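Local coordinates for protease Do-like 1, chloroplastic (Arabidopsis thaliana, PDB 3QO6) that acts as an HtrA-family serine protease of the chloroplast thylakoid that serves photosystem II repair during light exposure, is required at high temperature and may degrade damaged proteins, at the interface of chains A and B and the interface of chains A and C. Coordinates in Å, arbitrary orientation; residue numbers count along the deposited sequence, not the author numbering. Chains: chain A/B/C, Protease Do-like 1, chloroplastic.

Contact 1: the interface of chains A and B. Residues chain A 148-150, 170, 172, 207; chain B 143-146, 174.
Strand 143-151 of chain A, near its end at A:Ser150, meets the start of the same strand in chain B at B:Leu144; A:Gln170 of strand 168-171 and loop residue A:Asp172 flank the join, and the loop at B:Ala174 faces A:Gly207. A:Ser150 pairs twice with B:Leu144. The amide N of B:Leu144 donates to A:Ser150 O at 3.1 Å, and A:Ser150 OG returns a bond of 2.6 Å to B:Leu144 O. The hydroxyl meets that carbonyl end-on (C=O...donor angle 174°); with OG anti to the carbonyl carbon (chi1 -74°), it is turned toward chain B. The A:Gln170 side chain crosses B:Thr143 at about a right angle and gives its amide NE2 to B:Thr143 OG1 at 3.1 Å, the hydroxyl tilted from the amide plane. A:Asp172 divides its carboxylate: OD1 accepts A:Val148 N of its own chain at 2.8 Å, which helps fix its rotation, while OD2 points to chain B. A:Asp172 OD2 meets a water at 2.6 Å that also joins B:Thr146 O and B:Ala174 N; the direct bond from B:Thr146 N to this oxygen is weak. A:Val148 and B:Thr146 meet tip to tip, CG1 of the valine 3.9 Å from the threonine OG1. A:Asp172 CB packs on B:Thr145 CG2, whose OG1 bonds B:Ala174 O. The patch lies on the protease domain of each chain, its centre about 20 Å from A:His71 of the charge relay system.

Contact 2: the interface of chains A and B. Residues chain A 128-130, 187; chain B 12, 16, 19-20.
This is a heterologous patch between the N-terminal helix of one protomer and the protease domain of its neighbour, different surfaces of two identical chains; it helps join A to B, consistent with the trimeric building block of HtrA proteases. B:Glu16 of helix 14-26 inserts its carboxylate between A:Ser187 and the backbone at A:Lys130. B:Glu16 OE1 receives the hydroxyl OG of A:Ser187 at 2.6 Å through its syn lone pair. B:Glu16 OE2 takes the amide N of A:Lys130 at 3.0 Å (154° at H), approached on the anti side and 21° out of the carboxylate plane. Bonds to both oxygens restrain rotation of the carboxylate. CG of B:Glu16 lies between the backbone N and the carbonyl carbon (chi1 58°) and the chain is extended beyond it, which carries the carboxylate to both donors. A:Lys130 NZ stays 6.1 Å from B:Glu16 OE2, where it might modestly stabilise a negative charge, while A:Lys130 CE lies 4.0 Å from B:Glu16 CB. One turn along the helix, OG1 of B:Thr19 hydrogen-bonds the carbonyl O of A:Gly128 at 2.8 Å, and a water also bridges these atoms. B:Leu12 CD2 packs against the A:Gln129 side-chain amide, 3.7 Å from NE2, the side chains crossing at about a right angle. B:Val20 CG2 makes apolar contact with A:Gln129 CA. The site thus fastens the N-terminal helix of one protomer to the protease domain of the next.

Contact 3: the interface of chains A and C. Residues chain A 318, 321-323; chain C 277, 279.
A two-fold symmetric interface joins chains A and C, each contact having a twin with the chains exchanged; in the six-chain deposited assembly it links protomers through their PDZ regions, plausibly as a contact between trimers. C:Tyr277 supplies the core of this patch, hiding 72 Å² of its surface. A:Leu318 CD2 sits over one face of the C:Tyr277 ring, toward its CD2-CE2 side, 3.9 Å from CE2. CG of A:Leu318 anti to the backbone N (chi1 160°) carries both methyls toward chain C, CD2 to the ring and CD1 to the tip of C:Arg279, 4.1 Å from NH2. At the far end of the ring, the phenol OH of C:Tyr277 gives a weak hydrogen bond of 3.4 Å to the backbone O of A:Asp321. C:Arg279 runs extended from CG to NE, and its guanidinium stands edge-on over the ring face that the leucine methyl covers, beside that methyl, with A:Asp321 N and C:Tyr277 CE1 in plane at its edge. C:Arg279 NH2 lies 3.7 Å from A:Asp321 CA. The carboxylate is turned 40° from the guanidinium plane, and A:Asp321 OD1 stays 4.0 Å from C:Arg279 NH2, not in contact, although the opposite charges may attract. A:Lys323 borders the tyrosine more loosely. On chain A the site occupies the end of strand 312-318, the turn through A:Asp321 and the start of strand 323-329 in the PDZ region; chain C contributes a loop between strands 273-274 and 280-281.

Contact 1: the interface of chains A and B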
ATOM      1  N   VAL A 148      22.909 -16.357  22.834  1.00 57.47           N
ATOM      2  CA  VAL A 148      24.043 -17.263  22.659  1.00 57.53           C
ATOM      3  C   VAL A 148      24.637 -17.023  21.288  1.00 55.91           C
ATOM      4  O   VAL A 148      24.084 -16.249  20.502  1.00 54.98           O
ATOM      5  CB  VAL A 148      23.636 -18.743  22.724  1.00 57.07           C
ATOM      6  CG1 VAL A 148      23.006 -19.064  24.065  1.00 55.64           C
ATOM      7  CG2 VAL A 148      22.701 -19.063  21.570  1.00 51.41           C
ATOM      8  N   ILE A 149      25.791 -17.631  21.027  1.00 56.31           N
ATOM      9  CA  ILE A 149      26.371 -17.560  19.705  1.00 54.97           C
ATOM     10  C   ILE A 149      25.512 -18.590  18.964  1.00 58.19           C
ATOM     11  O   ILE A 149      25.462 -19.765  19.362  1.00 58.89           O
ATOM     12  CB  ILE A 149      27.822 -17.999  19.713  1.00 55.38           C
ATOM     13  CG1 ILE A 149      28.681 -16.864  20.245  1.00 55.09           C
ATOM     14  CG2 ILE A 149      28.266 -18.383  18.302  1.00 57.31           C
ATOM     15  CD1 ILE A 149      30.151 -17.083  20.096  1.00 48.97           C
ATOM     16  N   SER A 150      24.806 -18.144  17.926  1.00 58.12           N
ATOM     17  CA  SER A 150      23.923 -19.012  17.153  1.00 58.24           C
ATOM     18  C   SER A 150      24.583 -19.643  15.944  1.00 60.97           C
ATOM     19  O   SER A 150      24.160 -20.706  15.482  1.00 61.57           O
ATOM     20  CB  SER A 150      22.709 -18.233  16.679  1.00 58.32           C
ATOM     21  OG  SER A 150      21.824 -18.005  17.746  1.00 57.96           O
ATOM     22  N   GLN A 170      26.975 -14.990  14.447  1.00 56.42           N
ATOM     23  CA  GLN A 170      25.501 -14.873  14.456  1.00 57.93           C
ATOM     24  C   GLN A 170      25.014 -15.078  15.890  1.00 57.92           C
ATOM     25  O   GLN A 170      25.524 -15.955  16.594  1.00 58.49           O
ATOM     26  CB  GLN A 170      24.850 -15.937  13.529  1.00 56.28           C
ATOM     27  CG  GLN A 170      23.330 -15.873  13.432  1.00 56.21           C
ATOM     28  CD  GLN A 170      22.721 -17.064  12.668  1.00 59.99           C
ATOM     29  OE1 GLN A 170      23.283 -17.505  11.698  1.00 60.97           O
ATOM     30  NE2 GLN A 170      21.562 -17.561  13.104  1.00 57.68           N
ATOM     31  N   ASP A 172      21.385 -14.695  18.810  1.00 52.66           N
ATOM     32  CA  ASP A 172      19.967 -14.457  18.995  1.00 52.73           C
ATOM     33  C   ASP A 172      19.708 -13.477  20.168  1.00 56.05           C
ATOM     34  O   ASP A 172      18.591 -13.385  20.693  1.00 56.97           O
ATOM     35  CB  ASP A 172      19.213 -15.773  19.202  1.00 53.02           C
ATOM     36  CG  ASP A 172      19.707 -16.549  20.397  1.00 57.18           C
ATOM     37  OD1 ASP A 172      20.801 -16.200  20.923  1.00 57.18           O
ATOM     38  OD2 ASP A 172      18.997 -17.507  20.806  1.00 56.82           O
ATOM     39  N   GLY A 207      15.650 -12.335  16.298  1.00 52.32           N
ATOM     40  CA  GLY A 207      16.521 -13.445  16.596  1.00 52.23           C
ATOM     41  C   GLY A 207      17.769 -13.718  15.785  1.00 54.50           C
ATOM     42  O   GLY A 207      18.500 -14.643  16.168  1.00 53.73           O
TER
ATOM     43  N   THR B 143      21.563 -23.306  12.577  1.00 61.45           N
ATOM     44  CA  THR B 143      21.528 -22.247  13.556  1.00 57.77           C
ATOM     45  C   THR B 143      20.969 -22.759  14.875  1.00 58.56           C
ATOM     46  O   THR B 143      19.969 -23.490  14.912  1.00 56.25           O
ATOM     47  CB  THR B 143      20.634 -21.121  13.087  1.00 57.75           C
ATOM     48  OG1 THR B 143      21.290 -20.425  12.029  1.00 63.44           O
ATOM     49  CG2 THR B 143      20.309 -20.171  14.238  1.00 57.01           C
ATOM     50  N   LEU B 144      21.615 -22.367  15.961  1.00 54.39           N
ATOM     51  CA  LEU B 144      21.139 -22.748  17.267  1.00 51.63           C
ATOM     52  C   LEU B 144      20.465 -21.542  17.945  1.00 52.85           C
ATOM     53  O   LEU B 144      20.979 -20.426  17.931  1.00 50.79           O
ATOM     54  CB  LEU B 144      22.324 -23.210  18.127  1.00 52.78           C
ATOM     55  CG  LEU B 144      22.051 -23.350  19.633  1.00 46.91           C
ATOM     56  CD1 LEU B 144      21.332 -24.639  19.893  1.00 47.18           C
ATOM     57  CD2 LEU B 144      23.320 -23.317  20.396  1.00 34.27           C
ATOM     58  N   THR B 145      19.299 -21.757  18.515  1.00 52.03           N
ATOM     59  CA  THR B 145      18.660 -20.694  19.279  1.00 51.88           C
ATOM     60  C   THR B 145      18.132 -21.389  20.513  1.00 53.42           C
ATOM     61  O   THR B 145      17.676 -22.534  20.460  1.00 52.13           O
ATOM     62  CB  THR B 145      17.483 -20.000  18.554  1.00 53.57           C
ATOM     63  OG1 THR B 145      16.589 -20.999  18.051  1.00 53.49           O
ATOM     64  CG2 THR B 145      18.006 -19.035  17.436  1.00 47.61           C
ATOM     65  N   THR B 146      18.219 -20.708  21.643  1.00 52.51           N
ATOM     66  CA  THR B 146      17.746 -21.317  22.869  1.00 52.93           C
ATOM     67  C   THR B 146      16.659 -20.459  23.481  1.00 52.19           C
ATOM     68  O   THR B 146      16.539 -19.270  23.186  1.00 46.25           O
ATOM     69  CB  THR B 146      18.868 -21.457  23.909  1.00 53.19           C
ATOM     70  OG1 THR B 146      19.260 -20.145  24.325  1.00 54.63           O
ATOM     71  CG2 THR B 146      20.078 -22.197  23.316  1.00 51.02           C
ATOM     72  N   ALA B 174      14.062 -18.302  19.541  1.00 52.77           N
ATOM     73  CA  ALA B 174      13.870 -17.709  18.214  1.00 48.54           C
ATOM     74  C   ALA B 174      13.587 -18.755  17.120  1.00 51.91           C
ATOM     75  O   ALA B 174      14.409 -19.651  16.854  1.00 51.79           O
ATOM     76  CB  ALA B 174      15.099 -16.897  17.856  1.00 47.87           C
TER
HETATM   77  O   HOH W   1      16.392 -17.332  21.004  1.00 61.88           O

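Contact 2: the interface of chains A and B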
ATOM      1  N   GLY A 128      26.825 -21.836  20.913  1.00 61.66           N
ATOM      2  CA  GLY A 128      26.190 -22.254  22.139  1.00 60.03           C
ATOM      3  C   GLY A 128      26.657 -21.454  23.337  1.00 61.14           C
ATOM      4  O   GLY A 128      25.930 -21.362  24.329  1.00 60.68           O
ATOM      5  N   GLN A 129      27.846 -20.852  23.271  1.00 60.46           N
ATOM      6  CA  GLN A 129      28.288 -20.080  24.424  1.00 59.87           C
ATOM      7  C   GLN A 129      27.482 -18.786  24.576  1.00 61.27           C
ATOM      8  O   GLN A 129      26.875 -18.290  23.630  1.00 65.50           O
ATOM      9  CB  GLN A 129      29.804 -19.840  24.376  1.00 59.49           C
ATOM     10  CG  GLN A 129      30.334 -18.773  23.484  1.00 63.04           C
ATOM     11  CD  GLN A 129      31.875 -18.765  23.449  1.00 67.44           C
ATOM     12  OE1 GLN A 129      32.491 -19.428  22.602  1.00 70.63           O
ATOM     13  NE2 GLN A 129      32.497 -18.027  24.374  1.00 64.62           N
ATOM     14  N   LYS A 130      27.429 -18.274  25.796  1.00 65.50           N
ATOM     15  CA  LYS A 130      26.676 -17.063  26.143  1.00 63.53           C
ATOM     16  C   LYS A 130      27.272 -15.729  25.616  1.00 60.32           C
ATOM     17  O   LYS A 130      28.469 -15.522  25.688  1.00 59.11           O
ATOM     18  CB  LYS A 130      26.569 -17.030  27.667  1.00 63.82           C
ATOM     19  CG  LYS A 130      25.228 -16.665  28.190  1.00 74.63           C
ATOM     20  CD  LYS A 130      24.934 -17.368  29.511  1.00 77.75           C
ATOM     21  CE  LYS A 130      24.659 -18.861  29.303  1.00 78.83           C
ATOM     22  NZ  LYS A 130      24.158 -19.558  30.534  1.00 78.10           N
ATOM     23  N   SER A 187      31.367 -14.587  27.885  1.00 63.87           N
ATOM     24  CA  SER A 187      31.161 -14.691  29.331  1.00 60.87           C
ATOM     25  C   SER A 187      32.346 -14.208  30.168  1.00 62.24           C
ATOM     26  O   SER A 187      32.201 -13.982  31.371  1.00 58.94           O
ATOM     27  CB  SER A 187      30.794 -16.120  29.717  1.00 56.47           C
ATOM     28  OG  SER A 187      31.841 -17.009  29.386  1.00 65.59           O
TER
ATOM     29  N   LEU B  12      34.775 -21.730  30.039  1.00 90.49           N
ATOM     30  CA  LEU B  12      33.362 -21.379  29.931  1.00 84.81           C
ATOM     31  C   LEU B  12      32.632 -21.856  31.173  1.00 83.17           C
ATOM     32  O   LEU B  12      33.033 -22.837  31.806  1.00 83.65           O
ATOM     33  CB  LEU B  12      32.731 -22.052  28.721  1.00 82.58           C
ATOM     34  CG  LEU B  12      33.354 -21.668  27.395  1.00 77.39           C
ATOM     35  CD1 LEU B  12      32.537 -22.262  26.294  1.00 74.95           C
ATOM     36  CD2 LEU B  12      33.416 -20.157  27.278  1.00 82.83           C
ATOM     37  N   GLU B  16      26.714 -22.623  29.929  1.00 69.68           N
ATOM     38  CA  GLU B  16      27.020 -22.453  28.520  1.00 69.66           C
ATOM     39  C   GLU B  16      27.758 -23.662  27.978  1.00 69.51           C
ATOM     40  O   GLU B  16      27.545 -24.078  26.835  1.00 72.98           O
ATOM     41  CB  GLU B  16      27.817 -21.164  28.269  1.00 69.62           C
ATOM     42  CG  GLU B  16      29.132 -21.049  29.024  1.00 72.22           C
ATOM     43  CD  GLU B  16      29.856 -19.737  28.734  1.00 74.90           C
ATOM     44  OE1 GLU B  16      30.716 -19.320  29.560  1.00 77.46           O
ATOM     45  OE2 GLU B  16      29.574 -19.122  27.679  1.00 73.11           O
ATOM     46  N   THR B  19      25.413 -26.208  26.906  1.00 63.18           N
ATOM     47  CA  THR B  19      24.757 -26.030  25.622  1.00 62.61           C
ATOM     48  C   THR B  19      25.788 -26.144  24.496  1.00 63.15           C
ATOM     49  O   THR B  19      25.470 -26.679  23.430  1.00 61.35           O
ATOM     50  CB  THR B  19      23.865 -24.715  25.518  1.00 60.13           C
ATOM     51  OG1 THR B  19      24.527 -23.751  24.722  1.00 62.29           O
ATOM     52  CG2 THR B  19      23.546 -24.124  26.865  1.00 54.80           C
ATOM     53  N   VAL B  20      27.021 -25.688  24.718  1.00 61.68           N
ATOM     54  CA  VAL B  20      28.046 -25.839  23.680  1.00 62.60           C
ATOM     55  C   VAL B  20      28.127 -27.323  23.271  1.00 65.84           C
ATOM     56  O   VAL B  20      28.144 -27.681  22.074  1.00 61.91           O
ATOM     57  CB  VAL B  20      29.445 -25.446  24.181  1.00 62.57           C
ATOM     58  CG1 VAL B  20      30.532 -25.941  23.170  1.00 56.53           C
ATOM     59  CG2 VAL B  20      29.505 -23.956  24.363  1.00 59.16           C
TER
HETATM   60  O   HOH W   2      24.407 -21.242  26.714  1.00 55.93           O

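Contact 3: the interface of chains A and C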
ATOM      1  N   LEU A 318      39.019 -19.055 -18.904  1.00123.77           N
ATOM      2  CA  LEU A 318      38.473 -19.877 -19.971  1.00124.73           C
ATOM      3  C   LEU A 318      38.164 -18.981 -21.159  1.00126.21           C
ATOM      4  O   LEU A 318      37.606 -17.898 -20.985  1.00126.50           O
ATOM      5  CB  LEU A 318      37.189 -20.568 -19.502  1.00123.22           C
ATOM      6  CG  LEU A 318      36.251 -21.067 -20.608  1.00123.09           C
ATOM      7  CD1 LEU A 318      37.005 -21.988 -21.545  1.00123.84           C
ATOM      8  CD2 LEU A 318      35.055 -21.785 -19.999  1.00122.24           C
ATOM      9  N   ASP A 321      37.359 -22.574 -25.910  1.00141.20           N
ATOM     10  CA  ASP A 321      36.893 -23.958 -25.783  1.00140.96           C
ATOM     11  C   ASP A 321      37.935 -24.757 -25.021  1.00140.71           C
ATOM     12  O   ASP A 321      37.941 -25.989 -25.057  1.00139.85           O
ATOM     13  CB  ASP A 321      36.701 -24.571 -27.164  1.00141.80           C
ATOM     14  CG  ASP A 321      36.031 -23.624 -28.127  1.00141.12           C
ATOM     15  OD1 ASP A 321      34.799 -23.446 -28.019  1.00140.66           O
ATOM     16  OD2 ASP A 321      36.743 -23.048 -28.982  1.00139.87           O
ATOM     17  N   HIS A 322      38.814 -24.028 -24.341  1.00140.48           N
ATOM     18  CA  HIS A 322      39.905 -24.599 -23.565  1.00139.47           C
ATOM     19  C   HIS A 322      40.128 -23.739 -22.337  1.00138.64           C
ATOM     20  O   HIS A 322      39.777 -22.555 -22.331  1.00138.26           O
ATOM     21  CB  HIS A 322      41.193 -24.567 -24.373  1.00140.87           C
ATOM     22  CG  HIS A 322      41.713 -23.178 -24.622  1.00141.39           C
ATOM     23  ND1 HIS A 322      41.266 -22.386 -25.661  1.00140.35           N
ATOM     24  CD2 HIS A 322      42.645 -22.445 -23.966  1.00140.35           C
ATOM     25  CE1 HIS A 322      41.905 -21.229 -25.636  1.00139.77           C
ATOM     26  NE2 HIS A 322      42.747 -21.239 -24.618  1.00138.63           N
ATOM     27  N   LYS A 323      40.731 -24.322 -21.308  1.00136.72           N
ATOM     28  CA  LYS A 323      41.022 -23.555 -20.111  1.00135.33           C
ATOM     29  C   LYS A 323      42.447 -23.030 -20.236  1.00134.18           C
ATOM     30  O   LYS A 323      43.169 -23.397 -21.162  1.00135.08           O
ATOM     31  CB  LYS A 323      40.855 -24.417 -18.853  1.00134.56           C
ATOM     32  CG  LYS A 323      39.397 -24.783 -18.576  1.00134.42           C
ATOM     33  CD  LYS A 323      39.188 -25.364 -17.181  1.00134.24           C
ATOM     34  CE  LYS A 323      37.730 -25.785 -16.954  1.00134.13           C
ATOM     35  NZ  LYS A 323      36.739 -24.668 -17.079  1.00131.06           N
TER
ATOM     36  N   TYR C 277      29.590 -26.656 -21.911  1.00142.57           N
ATOM     37  CA  TYR C 277      29.678 -25.974 -20.615  1.00143.34           C
ATOM     38  C   TYR C 277      28.292 -25.509 -20.177  1.00143.24           C
ATOM     39  O   TYR C 277      27.649 -26.123 -19.318  1.00142.62           O
ATOM     40  CB  TYR C 277      30.625 -24.759 -20.707  1.00144.70           C
ATOM     41  CG  TYR C 277      32.038 -25.104 -21.144  1.00146.92           C
ATOM     42  CD1 TYR C 277      32.319 -25.434 -22.476  1.00147.85           C
ATOM     43  CD2 TYR C 277      33.083 -25.170 -20.217  1.00147.22           C
ATOM     44  CE1 TYR C 277      33.606 -25.830 -22.873  1.00149.11           C
ATOM     45  CE2 TYR C 277      34.374 -25.566 -20.601  1.00148.21           C
ATOM     46  CZ  TYR C 277      34.627 -25.895 -21.929  1.00149.54           C
ATOM     47  OH  TYR C 277      35.888 -26.307 -22.309  1.00149.11           O
ATOM     48  N   ARG C 279      27.238 -22.061 -21.896  1.00136.53           N
ATOM     49  CA  ARG C 279      27.032 -20.831 -22.654  1.00133.78           C
ATOM     50  C   ARG C 279      26.037 -20.997 -23.806  1.00131.71           C
ATOM     51  O   ARG C 279      25.651 -22.113 -24.185  1.00129.56           O
ATOM     52  CB  ARG C 279      28.365 -20.277 -23.172  1.00133.34           C
ATOM     53  CG  ARG C 279      29.533 -21.215 -23.014  1.00134.24           C
ATOM     54  CD  ARG C 279      30.796 -20.583 -23.563  1.00135.52           C
ATOM     55  NE  ARG C 279      31.866 -21.563 -23.722  1.00135.69           N
ATOM     56  CZ  ARG C 279      33.091 -21.269 -24.141  1.00135.27           C
ATOM     57  NH1 ARG C 279      33.414 -20.017 -24.446  1.00133.53           N
ATOM     58  NH2 ARG C 279      33.997 -22.231 -24.254  1.00135.77           N
TER

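Contacts 1 and 2 belong to the same A-B interface, their C-alpha centres about 11 Å apart, so the strand 143-151 junction and the N-terminal helix 14-26 reinforce one seam between protease domains. No residue is common to both. Contact 3 lies about 43 Å from contact 1 and 49 Å from contact 2, on the PDZ region, and joins A to a different neighbour, C. One chain therefore uses separate surfaces for the two kinds of association: polar protease-domain contacts toward B and a looser, tyrosine-centred patch toward C. Repeated over the copies, the two could together build the deposited hexamer.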